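Local coordinates for glycerol kinase, putative (Plasmodium falciparum, PDB 2W40), which probably phosphorylates glycerol with ATP to give sn-glycerol 3-phosphate, as a kinase of the FGGY family in the sugar kinase/Hsp70/actin superfamily, at residues Ser2-Leu7 against Ser73-Cys78; Leu7-Ser12 against Ile79-Gln84; Thr13-Val18 against Asn32-Gln37. All coordinates share one frame; numbering follows the deposited sequence.

Contact 1. Residues Ser2-Leu7 against Ser73-Cys78; sequences SMNVIL and SVIIKC. With EDO (1,2-ethanediol), chain B.
N4 (chi1 -67°) and K77 (chi1 -70°) both hold CG anti to the carbonyl carbon, beside the backbone N, and the lysine chain, bent again at chi2 and chi4, crosses the asparagine obliquely. The two lie on neighbouring parallel strands of the central mixed sheet of the N-terminal, actin-like domain. K77 lays CE against the amide, 3.3 Å from N4 ND2. NZ and ND2 are both donors and do not bond to each other; both turn to E23, which forms a salt bridge with K77 and a weak hydrogen bond with N4, and NZ is also hydrogen-bonded to a glycerol that probably comes from the crystallisation liquor. At the oxygen end of the amide, N4 OD1 rests against I75, 3.5 Å from CB and equally close to CD1.

Between the two backbones the bonds alternate: I75 N donates to M3 O in its carbonyl plane, V5 N to I75 O and K77 N to V5 O, the last at 2.8 Å and almost along the C=O axis. K77, with helical backbone angles, then inserts an extra residue opposite I6. This beta bulge passes the next bond, from L7 N, to C78 O instead of K77 O. On the face of M3, V5, V74 and I76, V5 CG2 sits in the crowded position between N and C and touches V74 CG1 and I76 CG1, both at 4.1 Å, while V74 and I76 also pack on helix 49-70. On the edge of 73-78 turned from 2-7, ethanediol takes a hydrogen bond from I76 N on its O1 (2.8 Å) and gives a weak one to V74 O. On the N4 face, C78 SG, likewise in the crowded position, lies 3.9 Å from I6 CG2.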
loop_
_atom_site.group_PDB
_atom_site.type_symbol
_atom_site.label_atom_id
_atom_site.label_comp_id
_atom_site.label_asym_id
_atom_site.label_seq_id
_atom_site.Cartn_x
_atom_site.Cartn_y
_atom_site.Cartn_z
ATOM N N SER C 2 16.331 -51.432 -9.770
ATOM C CA SER C 2 15.500 -51.033 -10.947
ATOM C C SER C 2 14.192 -50.513 -10.534
ATOM O O SER C 2 13.459 -51.171 -9.801
ATOM C CB SER C 2 15.277 -52.182 -11.858
ATOM O OG SER C 2 16.550 -52.734 -11.993
ATOM N N MET C 3 13.906 -49.335 -11.050
ATOM C CA MET C 3 12.920 -48.501 -10.437
ATOM C C MET C 3 11.866 -48.114 -11.491
ATOM O O MET C 3 12.247 -47.566 -12.508
ATOM C CB MET C 3 13.559 -47.208 -9.874
ATOM C CG MET C 3 12.629 -46.168 -9.207
ATOM S SD MET C 3 11.597 -46.835 -7.900
ATOM C CE MET C 3 12.632 -46.489 -6.507
ATOM N N ASN C 4 10.604 -48.463 -11.239
ATOM C CA ASN C 4 9.539 -47.944 -12.088
ATOM C C ASN C 4 9.089 -46.601 -11.527
ATOM O O ASN C 4 8.863 -46.472 -10.324
ATOM C CB ASN C 4 8.339 -48.822 -12.090
ATOM C CG ASN C 4 8.574 -50.140 -12.741
ATOM O OD1 ASN C 4 9.508 -50.377 -13.483
ATOM N ND2 ASN C 4 7.653 -51.034 -12.469
ATOM N N VAL C 5 8.901 -45.651 -12.482
ATOM C CA VAL C 5 8.351 -44.366 -12.095
ATOM C C VAL C 5 7.313 -43.821 -13.045
ATOM O O VAL C 5 7.234 -44.218 -14.178
ATOM C CB VAL C 5 9.470 -43.283 -11.927
ATOM C CG1 VAL C 5 10.552 -43.657 -10.790
ATOM C CG2 VAL C 5 10.090 -43.025 -13.249
ATOM N N ILE C 6 6.522 -42.911 -12.498
ATOM C CA ILE C 6 5.490 -42.154 -13.209
ATOM C C ILE C 6 6.000 -40.702 -13.234
ATOM O O ILE C 6 6.304 -40.129 -12.173
ATOM C CB ILE C 6 4.133 -42.219 -12.530
ATOM C CG1 ILE C 6 3.662 -43.653 -12.350
ATOM C CG2 ILE C 6 3.072 -41.332 -13.293
ATOM C CD1 ILE C 6 2.577 -43.717 -11.261
ATOM N N LEU C 7 6.066 -40.112 -14.428
ATOM C CA LEU C 7 6.399 -38.647 -14.503
ATOM C C LEU C 7 5.087 -37.855 -14.460
ATOM O O LEU C 7 4.207 -38.080 -15.291
ATOM C CB LEU C 7 7.225 -38.262 -15.732
ATOM C CG LEU C 7 7.474 -36.819 -16.110
ATOM C CD1 LEU C 7 8.006 -36.013 -14.898
ATOM C CD2 LEU C 7 8.214 -36.585 -17.414
ATOM N N SER C 73 18.394 -49.367 -12.961
ATOM C CA SER C 73 17.813 -49.008 -14.247
ATOM C C SER C 73 16.567 -48.188 -13.825
ATOM O O SER C 73 16.133 -48.341 -12.672
ATOM C CB SER C 73 17.505 -50.245 -15.085
ATOM O OG SER C 73 16.546 -51.106 -14.463
ATOM N N VAL C 74 16.086 -47.304 -14.720
ATOM C CA VAL C 74 14.830 -46.549 -14.524
ATOM C C VAL C 74 13.874 -46.868 -15.627
ATOM O O VAL C 74 14.273 -46.813 -16.760
ATOM C CB VAL C 74 15.106 -45.002 -14.475
ATOM C CG1 VAL C 74 13.851 -44.241 -14.287
ATOM C CG2 VAL C 74 16.191 -44.755 -13.308
ATOM N N ILE C 75 12.629 -47.238 -15.297
ATOM C CA ILE C 75 11.550 -47.411 -16.283
ATOM C C ILE C 75 10.506 -46.303 -16.046
ATOM O O ILE C 75 9.841 -46.289 -14.996
ATOM C CB ILE C 75 10.821 -48.794 -16.257
ATOM C CG1 ILE C 75 11.864 -49.916 -16.585
ATOM C CG2 ILE C 75 9.611 -48.809 -17.249
ATOM C CD1 ILE C 75 11.407 -51.359 -16.213
ATOM N N ILE C 76 10.363 -45.417 -17.035
ATOM C CA ILE C 76 9.277 -44.379 -16.971
ATOM C C ILE C 76 8.053 -45.033 -17.587
ATOM O O ILE C 76 8.051 -45.322 -18.746
ATOM C CB ILE C 76 9.636 -43.059 -17.726
ATOM C CG1 ILE C 76 10.992 -42.582 -17.260
ATOM C CG2 ILE C 76 8.569 -42.055 -17.529
ATOM C CD1 ILE C 76 11.598 -41.529 -17.993
ATOM N N LYS C 77 7.050 -45.319 -16.788
ATOM C CA LYS C 77 5.893 -46.090 -17.225
ATOM C C LYS C 77 4.945 -45.253 -18.088
ATOM O O LYS C 77 4.329 -45.733 -19.047
ATOM C CB LYS C 77 5.132 -46.615 -16.026
ATOM C CG LYS C 77 5.900 -47.739 -15.260
ATOM C CD LYS C 77 6.058 -48.888 -16.137
ATOM C CE LYS C 77 6.317 -50.144 -15.328
ATOM N NZ LYS C 77 5.084 -50.578 -14.460
ATOM N N CYS C 78 4.812 -43.996 -17.671
ATOM C CA CYS C 78 3.847 -43.089 -18.310
ATOM C C CYS C 78 4.095 -41.677 -17.823
ATOM O O CYS C 78 4.832 -41.441 -16.863
ATOM C CB CYS C 78 2.450 -43.501 -17.957
ATOM S SG CYS C 78 2.154 -43.723 -16.258
HETATM C C1 EDO B . 12.431 -44.545 -20.019
HETATM O O1 EDO B . 11.966 -45.718 -19.338
HETATM C C2 EDO B . 13.928 -44.172 -20.125
HETATM O O2 EDO B . 14.701 -44.504 -18.946
#

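Contact 2. Residues Leu7-Ser12 against Ile79-Gln84; sequences LSIDQS and IGITNQ
Two hydrogen bonds grip NE2 of Q11, one bent and aimed at S12 O (3.0 Å), the other to T16 OG1 of the adjoining strand. The other end of the same amide is pinned as well: Q84 NE2 points straight at Q11 OE1 (2.9 Å, 175° at the hydrogen), on a lone pair and in the plane of its own amide, so the rotation of the Q11 group is fixed. The two amide planes stand 66° apart, and Q84 OE1 turns to T87. Q11 O also takes Q84 N at 2.9 Å, with a CA-H from N83 beside it.

Up to these glutamines, residues 7-11 and 79-83 run in regular parallel register in the core of the actin-like fold, and S12 opens the loop after strand 3-11, about 5 Å by side chain from the ADP-binding T270. T82 sets OG1 anti to its backbone N (chi1 -166°), where it reaches I246 O. CG2 is thereby left in the crowded position, 3.5 Å from I9 O and 3.9 Å from D10 CB. This face, with S8 and the bare G80, lies under helix 443-455, whose S445 O receives S8 OG. On the opposite face, I79 lies alongside both L7 and I9; I9 CD1 meets I79 CG2 at 3.9 Å, while Q11 and I81 pack on helix 167-176.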
loop_
_atom_site.group_PDB
_atom_site.type_symbol
_atom_site.label_atom_id
_atom_site.label_comp_id
_atom_site.label_asym_id
_atom_site.label_seq_id
_atom_site.Cartn_x
_atom_site.Cartn_y
_atom_site.Cartn_z
ATOM N N LEU C 7 6.066 -40.112 -14.428
ATOM C CA LEU C 7 6.399 -38.647 -14.503
ATOM C C LEU C 7 5.087 -37.855 -14.460
ATOM O O LEU C 7 4.207 -38.080 -15.291
ATOM C CB LEU C 7 7.225 -38.262 -15.732
ATOM C CG LEU C 7 7.474 -36.819 -16.110
ATOM C CD1 LEU C 7 8.006 -36.013 -14.898
ATOM C CD2 LEU C 7 8.214 -36.585 -17.414
ATOM N N SER C 8 4.982 -36.936 -13.478
ATOM C CA SER C 8 3.830 -36.036 -13.411
ATOM C C SER C 8 4.358 -34.616 -13.665
ATOM O O SER C 8 5.244 -34.170 -12.885
ATOM C CB SER C 8 3.089 -36.161 -12.063
ATOM O OG SER C 8 2.040 -35.218 -12.025
ATOM N N ILE C 9 3.870 -33.949 -14.749
ATOM C CA ILE C 9 4.311 -32.598 -15.065
ATOM C C ILE C 9 3.184 -31.664 -14.565
ATOM O O ILE C 9 2.000 -31.825 -14.969
ATOM C CB ILE C 9 4.500 -32.406 -16.581
ATOM C CG1 ILE C 9 5.652 -33.350 -17.068
ATOM C CG2 ILE C 9 4.625 -30.875 -16.870
ATOM C CD1 ILE C 9 5.656 -33.533 -18.578
ATOM N N ASP C 10 3.547 -30.655 -13.744
ATOM C CA ASP C 10 2.590 -29.607 -13.326
ATOM C C ASP C 10 3.135 -28.263 -13.854
ATOM O O ASP C 10 4.102 -27.730 -13.372
ATOM C CB ASP C 10 2.460 -29.629 -11.810
ATOM C CG ASP C 10 1.641 -28.536 -11.221
ATOM O OD1 ASP C 10 0.953 -27.825 -11.960
ATOM O OD2 ASP C 10 1.656 -28.427 -9.918
ATOM N N GLN C 11 2.604 -27.823 -14.961
ATOM C CA GLN C 11 2.980 -26.601 -15.598
ATOM C C GLN C 11 2.083 -25.527 -14.957
ATOM O O GLN C 11 0.924 -25.342 -15.348
ATOM C CB GLN C 11 2.809 -26.696 -17.141
ATOM C CG GLN C 11 3.590 -25.660 -17.939
ATOM C CD GLN C 11 3.308 -24.226 -17.456
ATOM O OE1 GLN C 11 2.259 -23.661 -17.740
ATOM N NE2 GLN C 11 4.183 -23.731 -16.563
ATOM N N SER C 12 2.597 -24.936 -13.897
ATOM C CA SER C 12 1.838 -24.043 -13.046
ATOM C C SER C 12 1.996 -22.598 -13.484
ATOM O O SER C 12 2.722 -22.264 -14.440
ATOM C CB SER C 12 2.230 -24.302 -11.569
ATOM O OG SER C 12 1.317 -23.698 -10.697
ATOM N N ILE C 79 3.380 -40.733 -18.477
ATOM C CA ILE C 79 3.462 -39.300 -18.184
ATOM C C ILE C 79 2.046 -38.796 -17.970
ATOM O O ILE C 79 1.180 -39.069 -18.794
ATOM C CB ILE C 79 4.182 -38.506 -19.323
ATOM C CG1 ILE C 79 5.601 -39.005 -19.476
ATOM C CG2 ILE C 79 4.030 -37.015 -19.108
ATOM C CD1 ILE C 79 6.234 -38.530 -20.858
ATOM N N GLY C 80 1.798 -38.085 -16.878
ATOM C CA GLY C 80 0.550 -37.302 -16.686
ATOM C C GLY C 80 0.887 -35.795 -16.725
ATOM O O GLY C 80 1.972 -35.363 -16.313
ATOM N N ILE C 81 -0.046 -35.044 -17.310
ATOM C CA ILE C 81 0.102 -33.628 -17.521
ATOM C C ILE C 81 -1.011 -32.892 -16.792
ATOM O O ILE C 81 -2.204 -33.240 -16.910
ATOM C CB ILE C 81 0.065 -33.281 -19.018
ATOM C CG1 ILE C 81 1.353 -33.836 -19.628
ATOM C CG2 ILE C 81 -0.074 -31.763 -19.220
ATOM C CD1 ILE C 81 1.554 -33.643 -21.095
ATOM N N THR C 82 -0.634 -31.857 -16.010
ATOM C CA THR C 82 -1.593 -30.933 -15.452
ATOM C C THR C 82 -1.068 -29.536 -15.532
ATOM O O THR C 82 0.137 -29.337 -15.709
ATOM C CB THR C 82 -1.987 -31.393 -13.999
ATOM O OG1 THR C 82 -3.141 -30.685 -13.604
ATOM C CG2 THR C 82 -0.846 -31.254 -13.004
ATOM N N ASN C 83 -1.958 -28.567 -15.453
ATOM C CA ASN C 83 -1.563 -27.217 -15.876
ATOM C C ASN C 83 -2.472 -26.139 -15.382
ATOM O O ASN C 83 -3.643 -26.373 -15.131
ATOM C CB ASN C 83 -1.688 -27.157 -17.421
ATOM C CG ASN C 83 -3.129 -27.497 -17.891
ATOM O OD1 ASN C 83 -3.545 -28.681 -17.838
ATOM N ND2 ASN C 83 -3.886 -26.456 -18.460
ATOM N N GLN C 84 -1.901 -24.951 -15.228
ATOM C CA GLN C 84 -2.640 -23.723 -15.055
ATOM C C GLN C 84 -3.699 -23.666 -16.197
ATOM O O GLN C 84 -3.359 -23.845 -17.400
ATOM C CB GLN C 84 -1.671 -22.527 -15.179
ATOM C CG GLN C 84 -0.757 -22.529 -16.383
ATOM C CD GLN C 84 -0.222 -21.151 -16.800
ATOM O OE1 GLN C 84 -0.896 -20.133 -16.621
ATOM N NE2 GLN C 84 0.942 -21.146 -17.443
#

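Contact 3. Residues Thr13-Val18 against Asn32-Gln37; sequences TQSTKV and NLNHEQ. With EDO (1,2-ethanediol), chain D.
The beta hairpin of strands 15-21 and 27-34 is tight along its backbone and around S15, and loosens toward solvent at the exposed N32 and N34. T16 and L33 form a hydrogen-bonded pair, T16 N donating to L33 O from above the carbonyl plane and L33 N to T16 O within it. Next to them the S15-N34 pair is close-set, with S15 CB 3.2 Å from L33 O and 3.4 Å from N34 OD1. S15 OG and N32 CG each occupy the crowded position between N and C, and this brings N32 ND2 to S15 OG at 3.0 Å, with the hydroxyl in the amide plane. On the solvent side, N32 OD1 takes a hydrogen bond from an ethanediol O2.

Past N34 the pairing slackens: H35 N reaches Q14 O only by a weak bond of 3.4 Å, and a water donates to both Q14 O and H35 O. The buried H35 ring (chi1 55°) swings across to the start of strand 15-21, CE1 lying 3.5 Å from S15 N, and meets H47 edge-to-face. A second water joins H35 ND1, T16 OG1 and L33 O. Q14 is hydrogen-bonded to the ADP-binding T270 and to S319, which ties the loop before strand 15-21 to the C-terminal domain. Q37, bent at chi2 and anchored through OE1 to Y45 and H47, crosses T13 and Q14 at about a right angle. Its NE2 gives a good bond to H35 O (2.9 Å) and a weak, bent one to T13 O (3.1 Å).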
loop_
_atom_site.group_PDB
_atom_site.type_symbol
_atom_site.label_atom_id
_atom_site.label_comp_id
_atom_site.label_asym_id
_atom_site.label_seq_id
_atom_site.Cartn_x
_atom_site.Cartn_y
_atom_site.Cartn_z
ATOM N N THR C 13 1.266 -21.710 -12.806
ATOM C CA THR C 13 1.276 -20.267 -13.257
ATOM C C THR C 13 2.663 -19.676 -13.141
ATOM O O THR C 13 3.092 -18.975 -14.055
ATOM C CB THR C 13 0.315 -19.440 -12.432
ATOM O OG1 THR C 13 -0.992 -20.058 -12.517
ATOM C CG2 THR C 13 0.143 -18.050 -13.012
ATOM N N GLN C 14 3.334 -19.857 -12.002
ATOM C CA GLN C 14 4.642 -19.183 -11.734
ATOM C C GLN C 14 5.895 -19.992 -12.085
ATOM O O GLN C 14 6.970 -19.449 -12.140
ATOM C CB GLN C 14 4.697 -18.707 -10.272
ATOM C CG GLN C 14 3.600 -17.645 -9.939
ATOM C CD GLN C 14 3.515 -17.311 -8.522
ATOM O OE1 GLN C 14 2.680 -17.852 -7.797
ATOM N NE2 GLN C 14 4.407 -16.471 -8.082
ATOM N N SER C 15 5.715 -21.328 -12.200
ATOM C CA SER C 15 6.801 -22.244 -12.441
ATOM C C SER C 15 6.272 -23.549 -13.039
ATOM O O SER C 15 5.103 -23.821 -13.080
ATOM C CB SER C 15 7.599 -22.548 -11.174
ATOM O OG SER C 15 6.872 -23.415 -10.290
ATOM N N THR C 16 7.211 -24.299 -13.589
ATOM C CA THR C 16 6.978 -25.615 -14.139
ATOM C C THR C 16 7.655 -26.560 -13.146
ATOM O O THR C 16 8.843 -26.361 -12.821
ATOM C CB THR C 16 7.570 -25.740 -15.560
ATOM O OG1 THR C 16 6.980 -24.745 -16.447
ATOM C CG2 THR C 16 7.362 -27.166 -16.117
ATOM N N LYS C 17 6.912 -27.593 -12.781
ATOM C CA LYS C 17 7.312 -28.602 -11.785
ATOM C C LYS C 17 7.268 -29.984 -12.493
ATOM O O LYS C 17 6.312 -30.317 -13.257
ATOM C CB LYS C 17 6.324 -28.611 -10.611
ATOM C CG LYS C 17 6.098 -27.267 -10.001
ATOM C CD LYS C 17 4.993 -27.210 -9.016
ATOM C CE LYS C 17 4.760 -25.779 -8.632
ATOM N NZ LYS C 17 4.007 -25.733 -7.344
ATOM N N VAL C 18 8.300 -30.769 -12.176
ATOM C CA VAL C 18 8.327 -32.212 -12.533
ATOM C C VAL C 18 8.460 -33.047 -11.266
ATOM O O VAL C 18 9.204 -32.677 -10.337
ATOM C CB VAL C 18 9.402 -32.579 -13.573
ATOM C CG1 VAL C 18 9.259 -31.823 -14.962
ATOM C CG2 VAL C 18 10.869 -32.362 -13.025
ATOM N N ASN C 32 11.820 -27.802 -10.067
ATOM C CA ASN C 32 11.028 -26.756 -10.737
ATOM C C ASN C 32 11.889 -25.599 -11.208
ATOM O O ASN C 32 13.061 -25.446 -10.781
ATOM C CB ASN C 32 9.847 -26.347 -9.879
ATOM C CG ASN C 32 10.158 -25.348 -8.789
ATOM O OD1 ASN C 32 11.130 -25.493 -8.024
ATOM N ND2 ASN C 32 9.247 -24.349 -8.647
ATOM N N LEU C 33 11.350 -24.869 -12.160
ATOM C CA LEU C 33 11.956 -23.695 -12.703
ATOM C C LEU C 33 10.882 -22.698 -12.860
ATOM O O LEU C 33 9.862 -22.944 -13.450
ATOM C CB LEU C 33 12.655 -23.983 -14.041
ATOM C CG LEU C 33 13.939 -24.769 -14.113
ATOM C CD1 LEU C 33 14.254 -25.103 -15.636
ATOM C CD2 LEU C 33 15.045 -23.867 -13.436
ATOM N N ASN C 34 11.161 -21.482 -12.391
ATOM C CA ASN C 34 10.260 -20.358 -12.648
ATOM C C ASN C 34 10.356 -19.924 -14.092
ATOM O O ASN C 34 11.355 -20.147 -14.778
ATOM C CB ASN C 34 10.664 -19.159 -11.770
ATOM C CG ASN C 34 10.452 -19.384 -10.315
ATOM O OD1 ASN C 34 9.677 -20.256 -9.855
ATOM N ND2 ASN C 34 11.248 -18.622 -9.514
ATOM N N HIS C 35 9.293 -19.236 -14.553
ATOM C CA HIS C 35 9.335 -18.573 -15.844
ATOM C C HIS C 35 8.749 -17.137 -15.581
ATOM O O HIS C 35 8.078 -16.868 -14.536
ATOM C CB HIS C 35 8.556 -19.293 -16.932
ATOM C CG HIS C 35 7.127 -19.563 -16.581
ATOM N ND1 HIS C 35 6.734 -20.650 -15.831
ATOM C CD2 HIS C 35 6.003 -18.911 -16.928
ATOM C CE1 HIS C 35 5.423 -20.589 -15.638
ATOM N NE2 HIS C 35 4.948 -19.540 -16.293
ATOM N N GLU C 36 9.073 -16.219 -16.488
ATOM C CA GLU C 36 8.742 -14.799 -16.319
ATOM C C GLU C 36 7.251 -14.586 -16.286
ATOM O O GLU C 36 6.551 -15.064 -17.149
ATOM C CB GLU C 36 9.363 -13.971 -17.433
ATOM C CG GLU C 36 9.350 -12.549 -17.119
ATOM C CD GLU C 36 9.784 -11.654 -18.234
ATOM O OE1 GLU C 36 10.149 -12.156 -19.332
ATOM O OE2 GLU C 36 9.774 -10.397 -18.050
ATOM N N GLN C 37 6.795 -13.803 -15.292
ATOM C CA GLN C 37 5.387 -13.358 -15.249
ATOM C C GLN C 37 5.426 -11.941 -15.850
ATOM O O GLN C 37 5.874 -11.005 -15.194
ATOM C CB GLN C 37 4.869 -13.298 -13.791
ATOM C CG GLN C 37 5.134 -14.591 -12.985
ATOM C CD GLN C 37 4.461 -15.789 -13.646
ATOM O OE1 GLN C 37 3.239 -15.819 -13.681
ATOM N NE2 GLN C 37 5.239 -16.775 -14.173
HETATM C C1 EDO D . 9.289 -29.424 -7.112
HETATM O O1 EDO D . 8.466 -28.367 -6.732
HETATM C C2 EDO D . 10.549 -29.345 -6.290
HETATM O O2 EDO D . 11.456 -28.270 -6.705
HETATM O O HOH W 1 7.843 -16.958 -11.457
HETATM O O HOH W 2 8.700 -22.591 -16.065
#

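In the fold
All three contacts belong to one mixed sheet of the N-terminal domain, ordered 27-34, 15-21, 3-11, 74-83, 241-247, 225-228. Contacts 1 and 2 follow each other along the same strand pair, 3-11 with 74-83, sharing L7, their centres about 16 Å apart. Contact 3 lies on the next two strands, about 11 Å from contact 2 and 24 Å from contact 1, and its hairpin falls in sequence between the partners of the other two. D10 N and K17 O sew contact 2 to contact 3, while L7 CD1 packs on V18 CB. The pair 3-11 with 74-83 thus runs from an outer end at contact 1 to the loop after strand 3-11, beside the ADP-binding T270.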